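Rpb7-binding protein seb1 (Schizosaccharomyces pombe 972h-, PDB 5MDT) drives transcription termination by binding RNA polymerase II and nascent RNA, with a CTD-interacting domain that probably recognises the polymerase's carboxy-terminal tail. Local coordinates at residues I65-S68 and I69-F73; N81-F84 and E85-V88. All coordinates share one frame; numbering follows the deposited sequence.

Contact 1 (I65-S68 and I69-F73); sequences ILDS and IVRSF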
loop_
_atom_site.group_PDB
_atom_site.type_symbol
_atom_site.label_atom_id
_atom_site.label_comp_id
_atom_site.label_asym_id
_atom_site.label_seq_id
_atom_site.Cartn_x
_atom_site.Cartn_y
_atom_site.Cartn_z
ATOM N N ILE A 65 -1.297 -4.959 1.094
ATOM C CA ILE A 65 -2.128 -4.153 2.026
ATOM C C ILE A 65 -2.190 -2.705 1.493
ATOM O O ILE A 65 -3.278 -2.137 1.411
ATOM C CB ILE A 65 -1.564 -4.219 3.473
ATOM C CG1 ILE A 65 -1.768 -5.628 4.051
ATOM C CG2 ILE A 65 -2.215 -3.125 4.408
ATOM C CD1 ILE A 65 -0.854 -5.878 5.254
ATOM N N LEU A 66 -1.034 -2.117 1.170
ATOM C CA LEU A 66 -0.931 -0.772 0.616
ATOM C C LEU A 66 -1.807 -0.649 -0.628
ATOM O O LEU A 66 -2.542 0.319 -0.748
ATOM C CB LEU A 66 0.534 -0.437 0.249
ATOM C CG LEU A 66 0.762 0.899 -0.485
ATOM C CD1 LEU A 66 0.404 2.103 0.414
ATOM C CD2 LEU A 66 2.246 1.042 -0.921
ATOM N N ASP A 67 -1.748 -1.652 -1.529
ATOM C CA ASP A 67 -2.526 -1.651 -2.753
ATOM C C ASP A 67 -4.016 -1.550 -2.459
ATOM O O ASP A 67 -4.713 -0.722 -3.054
ATOM C CB ASP A 67 -2.237 -2.934 -3.553
ATOM C CG ASP A 67 -3.208 -3.117 -4.707
ATOM O OD1 ASP A 67 -3.356 -2.168 -5.517
ATOM O OD2 ASP A 67 -3.912 -4.163 -4.735
ATOM N N SER A 68 -4.505 -2.408 -1.564
ATOM C CA SER A 68 -5.940 -2.446 -1.256
ATOM C C SER A 68 -6.394 -1.139 -0.604
ATOM O O SER A 68 -7.416 -0.571 -0.996
ATOM C CB SER A 68 -6.251 -3.623 -0.344
ATOM O OG SER A 68 -7.645 -3.708 -0.102
ATOM N N ILE A 69 -5.603 -0.633 0.328
ATOM C CA ILE A 69 -5.952 0.615 1.016
ATOM C C ILE A 69 -5.937 1.831 0.067
ATOM O O ILE A 69 -6.899 2.589 0.077
ATOM C CB ILE A 69 -5.051 0.782 2.248
ATOM C CG1 ILE A 69 -5.492 -0.227 3.347
ATOM C CG2 ILE A 69 -5.151 2.237 2.772
ATOM C CD1 ILE A 69 -4.565 -0.323 4.527
ATOM N N VAL A 70 -4.872 2.002 -0.757
ATOM C CA VAL A 70 -4.769 3.158 -1.662
ATOM C C VAL A 70 -5.906 3.168 -2.686
ATOM O O VAL A 70 -6.535 4.208 -2.873
ATOM C CB VAL A 70 -3.369 3.355 -2.317
ATOM C CG1 VAL A 70 -3.045 2.270 -3.356
ATOM C CG2 VAL A 70 -3.241 4.753 -2.927
ATOM N N ARG A 71 -6.214 2.010 -3.286
ATOM C CA ARG A 71 -7.318 1.945 -4.254
ATOM C C ARG A 71 -8.691 2.189 -3.593
ATOM O O ARG A 71 -9.571 2.776 -4.219
ATOM C CB ARG A 71 -7.271 0.643 -5.032
ATOM C CG ARG A 71 -6.140 0.628 -6.073
ATOM C CD ARG A 71 -6.234 -0.541 -7.048
ATOM N NE ARG A 71 -6.007 -1.817 -6.370
ATOM C CZ ARG A 71 -6.965 -2.641 -5.954
ATOM N NH1 ARG A 71 -8.243 -2.357 -6.187
ATOM N NH2 ARG A 71 -6.655 -3.752 -5.299
ATOM N N SER A 72 -8.847 1.800 -2.314
ATOM C CA SER A 72 -10.090 2.043 -1.572
ATOM C C SER A 72 -10.243 3.529 -1.229
ATOM O O SER A 72 -11.318 4.062 -1.448
ATOM C CB SER A 72 -10.180 1.151 -0.345
ATOM O OG SER A 72 -10.362 -0.194 -0.762
ATOM N N PHE A 73 -9.148 4.231 -0.830
ATOM C CA PHE A 73 -9.210 5.685 -0.617
ATOM C C PHE A 73 -9.506 6.396 -1.939
ATOM O O PHE A 73 -10.286 7.342 -1.959
ATOM C CB PHE A 73 -7.886 6.228 -0.053
ATOM C CG PHE A 73 -7.566 5.942 1.400
ATOM C CD1 PHE A 73 -8.541 6.072 2.384
ATOM C CD2 PHE A 73 -6.259 5.685 1.800
ATOM C CE1 PHE A 73 -8.230 5.869 3.739
ATOM C CE2 PHE A 73 -5.943 5.514 3.158
ATOM C CZ PHE A 73 -6.927 5.608 4.117
#

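Contact 2 (N81-F84 and E85-V88); sequences NESF and ENPV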
loop_
_atom_site.group_PDB
_atom_site.type_symbol
_atom_site.label_atom_id
_atom_site.label_comp_id
_atom_site.label_asym_id
_atom_site.label_seq_id
_atom_site.Cartn_x
_atom_site.Cartn_y
_atom_site.Cartn_z
ATOM N N ASN A 81 -16.192 13.371 -5.103
ATOM C CA ASN A 81 -15.674 14.364 -6.064
ATOM C C ASN A 81 -14.439 15.118 -5.535
ATOM O O ASN A 81 -14.318 16.338 -5.682
ATOM C CB ASN A 81 -16.783 15.315 -6.542
ATOM C CG ASN A 81 -17.909 14.587 -7.222
ATOM O OD1 ASN A 81 -18.938 14.286 -6.609
ATOM N ND2 ASN A 81 -17.705 14.223 -8.480
ATOM N N GLU A 82 -13.522 14.360 -4.915
ATOM C CA GLU A 82 -12.281 14.845 -4.337
ATOM C C GLU A 82 -11.134 14.619 -5.312
ATOM O O GLU A 82 -11.092 13.599 -6.004
ATOM C CB GLU A 82 -11.999 14.137 -3.010
ATOM C CG GLU A 82 -12.884 14.589 -1.864
ATOM C CD GLU A 82 -12.693 13.851 -0.550
ATOM O OE1 GLU A 82 -13.696 13.694 0.180
ATOM O OE2 GLU A 82 -11.558 13.414 -0.253
ATOM N N SER A 83 -10.210 15.583 -5.362
ATOM C CA SER A 83 -9.053 15.573 -6.249
ATOM C C SER A 83 -7.805 15.091 -5.532
ATOM O O SER A 83 -7.589 15.443 -4.374
ATOM C CB SER A 83 -8.818 16.973 -6.812
ATOM O OG SER A 83 -7.577 17.081 -7.491
ATOM N N PHE A 84 -6.971 14.310 -6.236
ATOM C CA PHE A 84 -5.678 13.829 -5.749
ATOM C C PHE A 84 -4.678 15.004 -5.756
ATOM O O PHE A 84 -3.810 15.065 -4.888
ATOM C CB PHE A 84 -5.174 12.666 -6.627
ATOM C CG PHE A 84 -3.785 12.168 -6.304
ATOM C CD1 PHE A 84 -3.573 11.276 -5.260
ATOM C CD2 PHE A 84 -2.685 12.595 -7.042
ATOM C CE1 PHE A 84 -2.284 10.827 -4.952
ATOM C CE2 PHE A 84 -1.398 12.148 -6.734
ATOM C CZ PHE A 84 -1.205 11.272 -5.685
ATOM N N GLU A 85 -4.806 15.927 -6.739
ATOM C CA GLU A 85 -3.957 17.118 -6.876
ATOM C C GLU A 85 -4.220 18.135 -5.761
ATOM O O GLU A 85 -3.278 18.785 -5.297
ATOM C CB GLU A 85 -4.128 17.770 -8.254
ATOM C CG GLU A 85 -3.050 17.384 -9.253
ATOM C CD GLU A 85 -3.188 18.035 -10.618
ATOM O OE1 GLU A 85 -2.365 18.926 -10.937
ATOM O OE2 GLU A 85 -4.113 17.655 -11.371
ATOM N N ASN A 86 -5.493 18.265 -5.328
ATOM C CA ASN A 86 -5.903 19.150 -4.231
ATOM C C ASN A 86 -6.634 18.304 -3.163
ATOM O O ASN A 86 -7.870 18.312 -3.111
ATOM C CB ASN A 86 -6.757 20.308 -4.762
ATOM C CG ASN A 86 -6.037 21.125 -5.800
ATOM O OD1 ASN A 86 -5.084 21.854 -5.500
ATOM N ND2 ASN A 86 -6.444 20.978 -7.054
ATOM N N PRO A 87 -5.896 17.501 -2.352
ATOM C CA PRO A 87 -6.576 16.606 -1.403
ATOM C C PRO A 87 -7.138 17.246 -0.142
ATOM O O PRO A 87 -6.625 18.264 0.329
ATOM C CB PRO A 87 -5.497 15.578 -1.062
ATOM C CG PRO A 87 -4.230 16.322 -1.193
ATOM C CD PRO A 87 -4.427 17.322 -2.292
ATOM N N VAL A 88 -8.196 16.618 0.403
ATOM C CA VAL A 88 -8.821 16.980 1.675
ATOM C C VAL A 88 -8.112 16.043 2.655
ATOM O O VAL A 88 -8.332 14.825 2.620
ATOM C CB VAL A 88 -10.363 16.804 1.702
ATOM C CG1 VAL A 88 -10.942 17.295 3.025
ATOM C CG2 VAL A 88 -11.031 17.526 0.529
#

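Contact 1 (I65-S68 and I69-F73)
R71 grips the carboxylate of D67 side-on, one helical turn back: NE reaches OD1 of D67 at 2.8 Å and NH2 reaches OD2 at 2.8 Å. Both oxygens lie close to the guanidinium plane, yet the two flat groups are turned 43° apart, with NH2 approaching from above the carboxylate plane. A bend at chi3 (-67°) folds the arginine back onto D67, whose buried carboxylate also accepts from W129 NE1 through OD1. With R71 cut back to an alanine, this carboxylate would probably lose its charge partner, keeping W129 on OD1 but turning more easily. The enclosed side chains pack closely: I65 and I69 point the same way, CG2 of I65 3.7 Å from CD1 of I69, against V47 of helix 40-53; L66 and V70 reach A99 of helix 92-113, and D67 touches L125 and I128. S68, R71 and S72 are partly exposed. S68 O accepts from S72 N at 3.1 Å and from S72 OG at 3.0 Å, on opposite faces of its carbonyl plane; S68 OG and T30 OG1 share a hydrogen bond. The pair is an i to i+4 salt bridge within a central helix enclosed by other helices of the all-helical CID fold.

Contact 2 (N81-F84 and E85-V88)
S83 OG accepts from two backbone N-H groups ahead of it: N86 N at 3.2 Å, with an N-H...O angle of 157°, and E85 N at 3.1 Å, a weak bond bent to 124°. With OG anti to the serine's own nitrogen (chi1 170°), the hydroxyl lies beside the carbonyl carbon and faces the oncoming chain; the weak link to E85 N, two residues on, has the connectivity of an ST turn, and the straighter bond to N86 N, three residues on, carries more of the hold. The serine's carbonyl cannot close the turn in the usual helical way, because P87 offers no N-H: S83 O lies 3.3 Å from P87 N and takes a CA-H...O contact from P87 CA at the same distance. Next to it, CD of P87 comes within 3.5 Å of F84 O. The F84 ring itself leads off to helix 92-113, meeting the W96 ring obliquely and touching A100. At the other end, the E82 side chain crosses that of V88, OE2 4.1 Å from V88 CB. E82 OE1 is hydrogen-bonded to S91 OG and OE2 to S93 OG, which also accepts from V88 N. A hydroxyl thus holds the turn where proline removes the backbone donor, while S91 and S93, just before and at the start of helix 92-113, fasten E82 and V88.

How the contacts relate
Contact 1 precedes contact 2 along the chain: helix 59-79, which carries I65-F73, runs out into the loop that holds N81-V88 and leads to helix 92-113. Their centres are 16 Å apart and their nearest atoms about 6 Å, without touching. The centre of contact 1 lies about 6 Å from the centre of the chain, that of contact 2 about 19 Å, so one belongs to the interior and the other to the surface. W96 joins them indirectly, meeting V70 from contact 1 and the F84 ring from contact 2. The loop is thus anchored to a helix that also packs against helix 59-79, within the same CID domain.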